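PDB 1OYJ: probable glutathione S-transferase GSTU1 from Oryza sativa, which conjugates reduced glutathione to a wide range of hydrophobic electrophiles, both foreign and endogenous, including in herbicide detoxification. Local coordinates for residues Arg22-Glu27 / Val165-Val170; Arg48-Pro51 / Pro57-Leu60; Val71-Leu76 / Pro84-Pro89; Gly160-Val165 / Ile204-Lys209; Ser186-Glu189 / Leu194-Trp197. All coordinates share one frame; numbering follows the deposited sequence.

Contact 1: Arg22-Glu27 / Val165-Val170; sequences RIAMAE and VDVALV
The interface between the two domains of a glutathione transferase subunit is represented here by I23 and A24 of helix 16-28 against V167 of helix 164-169 and V170 that follows it. I23 and V167 carry most of it, I23 using two branches separately. Its CG2 lies 4.1 Å from V167 CG2, where the two side chains run past one another in opposite senses. Its longer arm is extended at chi2 (163°), which brings CD1 to within 3.8 Å of V170 CG1. Helix 16-28 belongs to the thioredoxin-like N-terminal domain and helix 164-169 to the helical C-terminal domain, so these methyls join the domains by van der Waals contact. V167 forks at CB: with CG2 on I23, its other branch CG1, anti to the backbone N at chi1 179°, faces A24 CB at 4.3 Å. The small A24 is the point of nearest backbone approach, A24 CA to V167 CA being 7.0 Å. L73 of helix 69-79 touches both A24 and V167 and so flanks this end of the interface, while H210 and L211 pack on I23. A polar tie between the same helices comes from R20, whose NE is hydrogen-bonded to the carbonyl oxygen of A168.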
# COMPACT_ATOMS: atom_id res chain seq x y z
N ARG A 22 -8.08 -10.66 11.80
CA ARG A 22 -8.71 -11.78 12.57
C ARG A 22 -8.57 -13.15 11.83
O ARG A 22 -8.22 -14.18 12.49
CB ARG A 22 -10.22 -11.58 12.89
CG ARG A 22 -10.47 -10.32 13.85
CD ARG A 22 -11.94 -9.84 13.96
NE ARG A 22 -12.12 -8.48 13.59
CZ ARG A 22 -13.29 -7.93 13.37
NH1 ARG A 22 -13.36 -6.69 12.99
NH2 ARG A 22 -14.39 -8.66 13.48
N ILE A 23 -8.93 -13.16 10.55
CA ILE A 23 -8.86 -14.40 9.74
C ILE A 23 -7.44 -14.91 9.66
O ILE A 23 -7.21 -16.09 9.77
CB ILE A 23 -9.45 -14.10 8.36
CG1 ILE A 23 -10.97 -13.91 8.52
CG2 ILE A 23 -9.15 -15.16 7.31
CD1 ILE A 23 -11.56 -13.20 7.26
N ALA A 24 -6.47 -13.99 9.47
CA ALA A 24 -5.08 -14.40 9.36
C ALA A 24 -4.51 -15.02 10.63
O ALA A 24 -3.84 -16.08 10.59
CB ALA A 24 -4.26 -13.26 8.88
N MET A 25 -4.84 -14.44 11.78
CA MET A 25 -4.51 -15.07 13.04
C MET A 25 -5.21 -16.41 13.23
O MET A 25 -4.57 -17.40 13.60
CB MET A 25 -4.78 -14.08 14.20
CG MET A 25 -3.70 -13.01 14.24
SD MET A 25 -3.77 -11.85 15.61
CE MET A 25 -5.23 -10.83 15.26
N ALA A 26 -6.51 -16.47 12.96
CA ALA A 26 -7.19 -17.74 13.01
C ALA A 26 -6.52 -18.77 12.13
O ALA A 26 -6.31 -19.94 12.55
CB ALA A 26 -8.63 -17.59 12.63
N GLU A 27 -6.21 -18.39 10.92
CA GLU A 27 -5.55 -19.33 9.96
C GLU A 27 -4.26 -19.85 10.51
O GLU A 27 -3.86 -20.98 10.20
CB GLU A 27 -5.26 -18.70 8.59
CG GLU A 27 -6.45 -18.60 7.66
CD GLU A 27 -6.95 -19.95 7.26
OE1 GLU A 27 -6.24 -20.67 6.55
OE2 GLU A 27 -8.04 -20.28 7.67
N VAL A 165 -3.79 -12.47 -0.90
CA VAL A 165 -4.87 -11.78 -1.56
C VAL A 165 -6.19 -12.29 -1.15
O VAL A 165 -7.12 -11.50 -1.03
CB VAL A 165 -4.74 -11.89 -3.13
CG1 VAL A 165 -5.87 -11.20 -3.82
CG2 VAL A 165 -3.43 -11.23 -3.58
N ASP A 166 -6.32 -13.61 -0.96
CA ASP A 166 -7.59 -14.16 -0.54
C ASP A 166 -8.03 -13.48 0.78
O ASP A 166 -9.15 -13.06 0.92
CB ASP A 166 -7.56 -15.60 -0.32
CG ASP A 166 -7.18 -16.39 -1.59
OD1 ASP A 166 -7.98 -16.49 -2.55
OD2 ASP A 166 -6.08 -16.99 -1.59
N VAL A 167 -7.11 -13.41 1.72
CA VAL A 167 -7.38 -12.76 2.98
C VAL A 167 -7.69 -11.31 2.84
O VAL A 167 -8.64 -10.80 3.46
CB VAL A 167 -6.32 -13.12 4.01
CG1 VAL A 167 -6.62 -12.39 5.34
CG2 VAL A 167 -6.34 -14.60 4.31
N ALA A 168 -6.96 -10.59 2.01
CA ALA A 168 -7.26 -9.17 1.80
C ALA A 168 -8.67 -8.93 1.25
O ALA A 168 -9.28 -7.93 1.58
CB ALA A 168 -6.27 -8.57 0.88
N LEU A 169 -9.14 -9.81 0.37
CA LEU A 169 -10.40 -9.53 -0.34
C LEU A 169 -11.61 -10.15 0.40
O LEU A 169 -12.73 -9.63 0.34
CB LEU A 169 -10.34 -10.21 -1.73
CG LEU A 169 -11.58 -10.01 -2.63
CD1 LEU A 169 -11.96 -8.57 -2.78
CD2 LEU A 169 -11.35 -10.62 -3.99
N VAL A 170 -11.37 -11.26 1.11
CA VAL A 170 -12.56 -12.05 1.60
C VAL A 170 -13.55 -11.32 2.49
O VAL A 170 -14.73 -11.55 2.35
CB VAL A 170 -12.19 -13.39 2.16
CG1 VAL A 170 -11.49 -13.29 3.42
CG2 VAL A 170 -13.40 -14.36 2.21

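Contact 2: Arg48-Pro51 / Pro57-Leu60; sequences RSNP and PVLL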
# COMPACT_ATOMS: atom_id res chain seq x y z
N ARG A 48 -2.93 6.49 21.13
CA ARG A 48 -1.47 6.40 21.33
C ARG A 48 -0.74 5.44 20.46
O ARG A 48 0.44 5.67 20.18
CB ARG A 48 -1.09 5.90 22.73
CG ARG A 48 -1.18 6.94 23.81
CD ARG A 48 -0.64 6.49 25.23
NE ARG A 48 -1.42 5.44 25.91
CZ ARG A 48 -1.02 4.16 26.07
NH1 ARG A 48 0.18 3.76 25.61
NH2 ARG A 48 -1.81 3.30 26.72
N SER A 49 -1.41 4.32 20.15
CA SER A 49 -0.82 3.19 19.42
C SER A 49 -0.76 3.47 17.97
O SER A 49 0.17 3.04 17.37
CB SER A 49 -1.64 1.90 19.65
OG SER A 49 -1.70 1.57 21.03
N ASN A 50 -1.73 4.22 17.41
CA ASN A 50 -1.71 4.64 15.99
C ASN A 50 -1.94 6.17 15.89
O ASN A 50 -2.95 6.59 15.37
CB ASN A 50 -2.84 3.87 15.22
CG ASN A 50 -2.87 4.17 13.74
OD1 ASN A 50 -2.01 4.81 13.21
ND2 ASN A 50 -3.92 3.69 13.05
N PRO A 51 -1.00 7.01 16.34
CA PRO A 51 -1.21 8.48 16.38
C PRO A 51 -1.26 9.08 15.04
O PRO A 51 -1.85 10.10 14.86
CB PRO A 51 -0.02 9.02 17.20
CG PRO A 51 1.00 7.86 17.20
CD PRO A 51 0.31 6.62 16.90
N PRO A 57 -7.67 -1.45 12.08
CA PRO A 57 -7.12 -2.23 13.15
C PRO A 57 -5.71 -1.90 13.55
O PRO A 57 -4.91 -1.33 12.82
CB PRO A 57 -7.11 -3.64 12.53
CG PRO A 57 -6.86 -3.41 11.07
CD PRO A 57 -7.70 -2.21 10.83
N VAL A 58 -5.46 -2.22 14.82
CA VAL A 58 -4.16 -2.09 15.36
C VAL A 58 -3.87 -3.34 16.05
O VAL A 58 -4.64 -3.79 16.96
CB VAL A 58 -4.05 -0.90 16.46
CG1 VAL A 58 -2.60 -0.86 17.02
CG2 VAL A 58 -4.35 0.39 15.83
N LEU A 59 -2.72 -3.89 15.74
CA LEU A 59 -2.28 -5.09 16.39
C LEU A 59 -1.19 -4.76 17.34
O LEU A 59 -0.26 -4.09 16.95
CB LEU A 59 -1.61 -6.03 15.40
CG LEU A 59 -1.16 -7.32 16.11
CD1 LEU A 59 -2.45 -8.10 16.40
CD2 LEU A 59 -0.31 -8.19 15.24
N LEU A 60 -1.33 -5.17 18.60
CA LEU A 60 -0.28 -4.96 19.58
C LEU A 60 0.33 -6.32 19.92
O LEU A 60 -0.36 -7.27 20.37
CB LEU A 60 -0.83 -4.25 20.84
CG LEU A 60 -1.24 -2.81 20.48
CD1 LEU A 60 -2.51 -2.46 21.14
CD2 LEU A 60 -0.22 -1.80 20.86
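S49, the last helical residue of helix 44-49, meets strand 58-61 through both atoms of its side chain. CB comes first: V58 CG1 lies 3.9 Å from S49 CB, and L60 CD2 touches the same carbon from further along the strand. At the tip, S49 OG sits 3.7 Å from L60 CD2, a contact between an oxygen and a methyl rather than a bond. The hydroxyl has its polar partner one turn back in its own helix, in the carbonyl oxygen of L45. With OG placed beside the backbone N (chi1 -59°), it can bond back along the helix while its flank rests on L60. In the thioredoxin-like fold, helix 44-49 follows strand 33-36 and the chain returns to the sheet at strand 58-61, entered through P57 and the cis peptide bond before it. That cis-proline is the fold's hallmark, and here P57 itself touches the bound glutathione. N50, where the backbone leaves helical angles, adds the second half of the contact: its CB packs 3.8 Å from V58 CG2, so the two V58 methyls are divided between neighbouring residues. The carboxamide of N50 is turned anti to the backbone N (chi1 -177°) and is held at both ends by the intervening loop, ND2 on the carbonyl oxygen of K55 and OD1 on the N-H of H53. K55 and I56, like P57, line the glutathione pocket, and the N50 side chain is about 7 Å from the ligand.

Contact 3: Val71-Leu76 / Pro84-Pro89; sequences VILQYL and PHLLPP
L73 and Q74, adjacent on helix 69-79, receive L86 and L87 respectively from the loop that leads on to helix 97-124. L86 CD1 is equidistant, at 4.1 Å, from L73 CB and from L73 O, so this methyl rests where the side chain leaves the helix backbone. L87 CD1 crosses the stem of Q74 at an angle, 4.0 Å from Q74 CG. It lies as close to Q74 OE1, but that oxygen's polar partner is R105 NE of helix 97-124. In the next shell, D77 of the same helix fixes the loop: OD1 takes the N-H of L86 and OD2 that of L87, so one carboxylate sets the backbone bearing both leucines. F164 N also bonds to L86 O, tying this interdomain linker to the start of helix 164-169, while the F164 side chain packs on L73, Q74 and L87. Further out, Q74 also packs against R105 of the second subunit, which places this surface beside the dimer interface. The leucine contacts are purely van der Waals and carry little directional preference; the direction of the linker is therefore probably set more by polar bonds to its backbone, those of D77 and F164 among them, than by the leucines.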
# COMPACT_ATOMS: atom_id res chain seq x y z
N VAL A 71 -0.05 -4.37 6.23
CA VAL A 71 1.20 -4.37 6.94
C VAL A 71 1.13 -5.44 8.07
O VAL A 71 2.07 -6.22 8.24
CB VAL A 71 1.58 -2.90 7.48
CG1 VAL A 71 2.86 -2.98 8.38
CG2 VAL A 71 1.80 -1.94 6.35
N ILE A 72 0.01 -5.48 8.83
CA ILE A 72 -0.20 -6.45 9.89
C ILE A 72 -0.17 -7.87 9.27
O ILE A 72 0.50 -8.74 9.78
CB ILE A 72 -1.58 -6.19 10.64
CG1 ILE A 72 -1.58 -4.86 11.45
CG2 ILE A 72 -1.89 -7.35 11.46
CD1 ILE A 72 -2.94 -4.27 11.66
N LEU A 73 -0.85 -8.07 8.14
CA LEU A 73 -0.81 -9.38 7.47
C LEU A 73 0.65 -9.83 7.15
O LEU A 73 1.05 -10.96 7.48
CB LEU A 73 -1.60 -9.39 6.23
CG LEU A 73 -3.09 -9.19 6.29
CD1 LEU A 73 -3.71 -9.63 4.96
CD2 LEU A 73 -3.67 -9.92 7.42
N GLN A 74 1.45 -8.96 6.60
CA GLN A 74 2.82 -9.34 6.30
C GLN A 74 3.63 -9.57 7.55
O GLN A 74 4.48 -10.52 7.63
CB GLN A 74 3.43 -8.29 5.42
CG GLN A 74 2.85 -8.38 4.02
CD GLN A 74 3.50 -7.38 3.10
OE1 GLN A 74 4.45 -7.69 2.44
NE2 GLN A 74 2.97 -6.18 3.08
N TYR A 75 3.26 -8.81 8.57
CA TYR A 75 3.90 -8.97 9.86
C TYR A 75 3.63 -10.35 10.46
O TYR A 75 4.53 -11.01 11.03
CB TYR A 75 3.56 -7.81 10.81
CG TYR A 75 4.17 -7.90 12.21
CD1 TYR A 75 5.52 -7.63 12.42
CD2 TYR A 75 3.42 -8.36 13.30
CE1 TYR A 75 6.08 -7.75 13.71
CE2 TYR A 75 3.98 -8.49 14.56
CZ TYR A 75 5.30 -8.18 14.77
OH TYR A 75 5.82 -8.31 16.03
N LEU A 76 2.39 -10.81 10.35
CA LEU A 76 2.00 -12.10 10.88
C LEU A 76 2.80 -13.23 10.19
O LEU A 76 3.01 -14.29 10.81
CB LEU A 76 0.52 -12.32 10.80
CG LEU A 76 -0.30 -11.38 11.67
CD1 LEU A 76 -1.84 -11.59 11.35
CD2 LEU A 76 0.01 -11.66 13.09
N PRO A 84 1.38 -21.30 8.99
CA PRO A 84 1.16 -21.34 7.56
C PRO A 84 1.23 -19.92 7.01
O PRO A 84 0.70 -19.00 7.61
CB PRO A 84 -0.23 -21.96 7.40
CG PRO A 84 -0.59 -22.51 8.69
CD PRO A 84 0.29 -21.96 9.73
N HIS A 85 1.92 -19.76 5.89
CA HIS A 85 2.29 -18.47 5.36
C HIS A 85 1.22 -17.93 4.42
O HIS A 85 0.55 -18.69 3.73
CB HIS A 85 3.63 -18.57 4.61
CG HIS A 85 3.60 -19.55 3.48
ND1 HIS A 85 4.03 -20.84 3.62
CD2 HIS A 85 3.10 -19.45 2.22
CE1 HIS A 85 3.82 -21.50 2.49
NE2 HIS A 85 3.29 -20.66 1.61
N LEU A 86 1.04 -16.62 4.40
CA LEU A 86 0.10 -15.97 3.48
C LEU A 86 0.80 -15.68 2.14
O LEU A 86 0.16 -15.69 1.11
CB LEU A 86 -0.42 -14.67 4.07
CG LEU A 86 -1.41 -14.87 5.21
CD1 LEU A 86 -1.69 -13.51 5.83
CD2 LEU A 86 -2.61 -15.58 4.74
N LEU A 87 2.10 -15.40 2.21
CA LEU A 87 2.89 -15.19 1.02
C LEU A 87 3.96 -16.26 1.01
O LEU A 87 4.44 -16.67 2.04
CB LEU A 87 3.56 -13.83 1.09
CG LEU A 87 2.64 -12.61 1.01
CD1 LEU A 87 3.33 -11.40 1.46
CD2 LEU A 87 2.15 -12.47 -0.35
N PRO A 88 4.38 -16.71 -0.16
CA PRO A 88 5.39 -17.78 -0.20
C PRO A 88 6.70 -17.24 0.31
O PRO A 88 7.01 -16.11 -0.03
CB PRO A 88 5.54 -18.11 -1.69
CG PRO A 88 4.59 -17.20 -2.43
CD PRO A 88 3.97 -16.22 -1.49
N PRO A 89 7.45 -17.96 1.13
CA PRO A 89 8.79 -17.49 1.50
C PRO A 89 9.72 -17.48 0.32
O PRO A 89 9.71 -18.45 -0.36
CB PRO A 89 9.25 -18.52 2.51
CG PRO A 89 7.96 -19.13 3.02
CD PRO A 89 7.09 -19.19 1.84

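Contact 4: Gly160-Val165 / Ile204-Lys209; sequences GRLGFV and IDSVVK
L162 is the residue just before the N-cap of helix 164-169, and its side chain projects onto I204, S206 and V207 at the start of helix 205-210, inside the all-helical C-terminal domain of the glutathione transferase fold. The apolar contacts come first. L162 and I204 reach toward each other tip to tip, with L162 CD2 at 3.9 Å from I204 CD1. The other methyl branch turns to the helix proper: L162 CD1 crosses V207 obliquely, 4.0 Å from V207 CG2. Back on its own side, L162 CB packs on V167 CG2 in the first turn of helix 164-169. Counted from the N-cap G163 these are positions N' and N4, so the pair makes a hydrophobic staple. An alanine in place of L162 would keep CB but lose both methyls, and would probably open a gap facing I204 and V207 and weaken the tie between the two helix starts. Polar contacts accompany the staple. D166 OD2 accepts the N-H of G163, which is one half of a capping box; a glycine N-cap has no side chain to supply the other. On helix 205-210, I204 holds the N-cap position and its carbonyl oxygen accepts the N-H of V208 at 2.9 Å. Mixed in character is the approach of L162 CD1 to S206 OG, 3.8 Å apart without a bond. That hydroxyl, set between the backbone N and the carbonyl carbon at chi1 60°, is engaged by helix 16-28 of the other domain, S206 OG being hydrogen-bonded to E27 OE2.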
# COMPACT_ATOMS: atom_id res chain seq x y z
N GLY A 160 -4.40 -25.13 -1.49
CA GLY A 160 -5.70 -25.45 -0.94
C GLY A 160 -6.12 -24.59 0.25
O GLY A 160 -7.06 -24.93 0.93
N ARG A 161 -5.45 -23.48 0.53
CA ARG A 161 -5.87 -22.61 1.62
C ARG A 161 -5.70 -21.12 1.28
O ARG A 161 -5.14 -20.76 0.25
CB ARG A 161 -5.12 -22.95 2.90
CG ARG A 161 -3.71 -22.60 2.91
CD ARG A 161 -2.86 -23.28 4.08
NE ARG A 161 -1.46 -23.08 3.77
CZ ARG A 161 -0.81 -21.89 3.85
NH1 ARG A 161 0.47 -21.80 3.51
NH2 ARG A 161 -1.40 -20.78 4.33
N LEU A 162 -6.23 -20.26 2.15
CA LEU A 162 -6.20 -18.84 1.91
C LEU A 162 -4.79 -18.29 1.80
O LEU A 162 -3.94 -18.61 2.59
CB LEU A 162 -6.96 -18.13 3.01
CG LEU A 162 -8.45 -18.52 3.15
CD1 LEU A 162 -8.94 -17.93 4.41
CD2 LEU A 162 -9.34 -18.06 2.01
N GLY A 163 -4.54 -17.51 0.75
CA GLY A 163 -3.33 -16.76 0.59
C GLY A 163 -3.54 -15.27 0.97
O GLY A 163 -4.69 -14.78 1.27
N PHE A 164 -2.43 -14.54 0.87
CA PHE A 164 -2.45 -13.08 1.07
C PHE A 164 -3.60 -12.32 0.39
O PHE A 164 -4.33 -11.61 1.03
CB PHE A 164 -1.15 -12.50 0.58
CG PHE A 164 -0.88 -11.09 1.00
CD1 PHE A 164 -0.74 -10.75 2.30
CD2 PHE A 164 -0.62 -10.11 0.07
CE1 PHE A 164 -0.44 -9.40 2.65
CE2 PHE A 164 -0.22 -8.80 0.43
CZ PHE A 164 -0.21 -8.45 1.71
N VAL A 165 -3.79 -12.47 -0.90
CA VAL A 165 -4.87 -11.78 -1.56
C VAL A 165 -6.19 -12.29 -1.15
O VAL A 165 -7.12 -11.50 -1.03
CB VAL A 165 -4.74 -11.89 -3.13
CG1 VAL A 165 -5.87 -11.20 -3.82
CG2 VAL A 165 -3.43 -11.23 -3.58
N ILE A 204 -14.82 -21.91 5.03
CA ILE A 204 -13.61 -22.07 5.77
C ILE A 204 -13.81 -21.51 7.20
O ILE A 204 -14.38 -20.43 7.37
CB ILE A 204 -12.51 -21.38 5.00
CG1 ILE A 204 -12.22 -22.15 3.71
CG2 ILE A 204 -11.26 -21.34 5.83
CD1 ILE A 204 -11.13 -21.42 2.83
N ASP A 205 -13.36 -22.27 8.21
CA ASP A 205 -13.64 -21.95 9.63
C ASP A 205 -13.21 -20.52 10.04
O ASP A 205 -13.94 -19.83 10.73
CB ASP A 205 -12.99 -22.92 10.60
CG ASP A 205 -13.62 -24.33 10.57
OD1 ASP A 205 -12.98 -25.21 11.14
OD2 ASP A 205 -14.68 -24.69 9.99
N SER A 206 -12.03 -20.11 9.64
CA SER A 206 -11.59 -18.77 9.99
C SER A 206 -12.57 -17.72 9.48
O SER A 206 -12.82 -16.69 10.14
CB SER A 206 -10.17 -18.50 9.44
OG SER A 206 -10.12 -18.60 8.01
N VAL A 207 -13.12 -17.94 8.29
CA VAL A 207 -13.97 -16.98 7.64
C VAL A 207 -15.35 -17.03 8.28
O VAL A 207 -15.98 -16.00 8.46
CB VAL A 207 -14.03 -17.27 6.07
CG1 VAL A 207 -15.00 -16.37 5.45
CG2 VAL A 207 -12.66 -17.03 5.42
N VAL A 208 -15.88 -18.22 8.52
CA VAL A 208 -17.15 -18.41 9.21
C VAL A 208 -17.11 -17.69 10.57
O VAL A 208 -18.00 -16.98 10.95
CB VAL A 208 -17.43 -19.93 9.45
CG1 VAL A 208 -18.67 -20.20 10.33
CG2 VAL A 208 -17.54 -20.68 8.13
N LYS A 209 -16.01 -17.87 11.28
CA LYS A 209 -15.88 -17.24 12.56
C LYS A 209 -15.91 -15.72 12.54
O LYS A 209 -16.56 -15.07 13.35
CB LYS A 209 -14.58 -17.71 13.18
CG LYS A 209 -14.33 -17.03 14.51
CD LYS A 209 -13.42 -17.90 15.32
CE LYS A 209 -13.78 -17.90 16.80
NZ LYS A 209 -14.67 -18.99 17.22

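Contact 5: Ser186-Glu189 / Leu194-Trp197; sequences SVEE and LAAW
A195, near the start of helix 192-201, points its methyl toward helix 187-190 and is met there by V187 on the buried side and E188 on the exposed side. The packed half is the pair V187 CG1 and A195 CB, 4.0 Å apart. V187 has CG1 anti to the backbone N (chi1 180°), which aims that branch at A195. Around it L141 of helix 127-148 and F176 of helix 176-183 touch V187, and both also touch L194, so the buried side continues into the helical core. A methyl is all that A195 brings, and the backbones come close: E188 CA to A195 CA is 5.6 Å. The solvent side is less well defined. E188 is exposed and deposited in two conformers; in the one described, the chain starts anti to the backbone N and bends at chi2 (73°), bringing OE1 3.5 Å from A195 CB. The same OE1 forms a salt bridge with R199 NH1, one turn further along helix 192-201. Both features belong to this conformer and may be lost in the other, so the exposed edge is best read as adjustable. Deeper on the second helix, W197 NE1 donates to D166 OD1, linking it to helix 164-169. At the head of the first helix, S186 is the N-cap: E189 N donates to S186 OG over 3.1 Å, nearly straight at 168°. A serine-capped single-turn helix, followed after one residue by a longer helix packed against it, makes a sharp change of helix direction within the all-helical C-terminal domain of the glutathione transferase fold.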
# COMPACT_ATOMS: atom_id res chain seq x y z
N SER A 186 -26.01 -8.31 -9.98
CA SER A 186 -25.82 -9.58 -9.28
C SER A 186 -24.37 -10.07 -9.52
O SER A 186 -23.91 -10.15 -10.65
CB SER A 186 -26.86 -10.60 -9.79
OG SER A 186 -26.35 -11.93 -9.91
N VAL A 187 -23.66 -10.36 -8.45
CA VAL A 187 -22.31 -10.83 -8.58
C VAL A 187 -22.27 -12.13 -9.36
O VAL A 187 -21.39 -12.37 -10.15
CB VAL A 187 -21.69 -11.03 -7.25
CG1 VAL A 187 -20.25 -11.55 -7.43
CG2 VAL A 187 -21.62 -9.69 -6.53
N GLU A 188 -23.24 -12.98 -9.11
CA GLU A 188 -23.35 -14.25 -9.80
C GLU A 188 -23.38 -13.99 -11.34
O GLU A 188 -22.64 -14.64 -12.10
CB GLU A 188 -24.56 -15.06 -9.27
CG GLU A 188 -24.63 -16.42 -9.93
CD GLU A 188 -23.57 -17.33 -9.41
OE1 GLU A 188 -23.34 -17.25 -8.18
OE2 GLU A 188 -22.94 -18.05 -10.23
N GLU A 189 -24.21 -13.07 -11.81
CA GLU A 189 -24.26 -12.73 -13.26
C GLU A 189 -23.00 -12.05 -13.81
O GLU A 189 -22.42 -12.44 -14.83
CB GLU A 189 -25.45 -11.81 -13.57
CG GLU A 189 -25.25 -10.91 -14.80
CD GLU A 189 -25.63 -11.58 -16.11
OE1 GLU A 189 -26.09 -12.75 -16.07
OE2 GLU A 189 -25.48 -10.95 -17.20
N LEU A 194 -16.06 -15.36 -9.34
CA LEU A 194 -15.74 -14.69 -8.09
C LEU A 194 -16.78 -15.07 -7.02
O LEU A 194 -16.44 -15.30 -5.87
CB LEU A 194 -15.70 -13.19 -8.29
CG LEU A 194 -15.16 -12.39 -7.13
CD1 LEU A 194 -13.62 -12.71 -6.92
CD2 LEU A 194 -15.36 -10.92 -7.30
N ALA A 195 -18.01 -15.20 -7.45
CA ALA A 195 -19.06 -15.64 -6.56
C ALA A 195 -18.80 -17.06 -5.98
O ALA A 195 -19.03 -17.29 -4.82
CB ALA A 195 -20.43 -15.58 -7.29
N ALA A 196 -18.28 -17.95 -6.83
CA ALA A 196 -17.95 -19.31 -6.46
C ALA A 196 -16.80 -19.26 -5.48
O ALA A 196 -16.83 -19.97 -4.47
CB ALA A 196 -17.53 -20.12 -7.72
N TRP A 197 -15.82 -18.40 -5.78
CA TRP A 197 -14.70 -18.21 -4.84
C TRP A 197 -15.24 -17.71 -3.46
O TRP A 197 -14.82 -18.25 -2.39
CB TRP A 197 -13.64 -17.25 -5.39
CG TRP A 197 -12.63 -16.80 -4.41
CD1 TRP A 197 -11.46 -17.38 -4.08
CD2 TRP A 197 -12.71 -15.62 -3.65
NE1 TRP A 197 -10.83 -16.64 -3.11
CE2 TRP A 197 -11.56 -15.53 -2.88
CE3 TRP A 197 -13.61 -14.58 -3.62
CZ2 TRP A 197 -11.34 -14.51 -1.99
CZ3 TRP A 197 -13.38 -13.55 -2.82
CH2 TRP A 197 -12.24 -13.50 -1.99

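Contact 2 lies within the N-terminal thioredoxin-like domain and contact 5 within the helical C-terminal domain, their centres 35 Å apart on opposite sides of the chain's centre. Between them, contacts 1, 3 and 4 cluster around helix 164-169: contacts 1 and 4 both use it, with centres 6 Å apart, and contact 3 lies 10 Å from contact 1. Along the chain, contacts 2 and 3 are nested in succession inside the loop closed by contact 1, contact 4 crosses contact 1, and contact 5 sits inside the loop of contact 4. Helix 164-169 thus serves as a hub, joining helices 16-28 and 69-79 beside the sheet to the C-terminal helices.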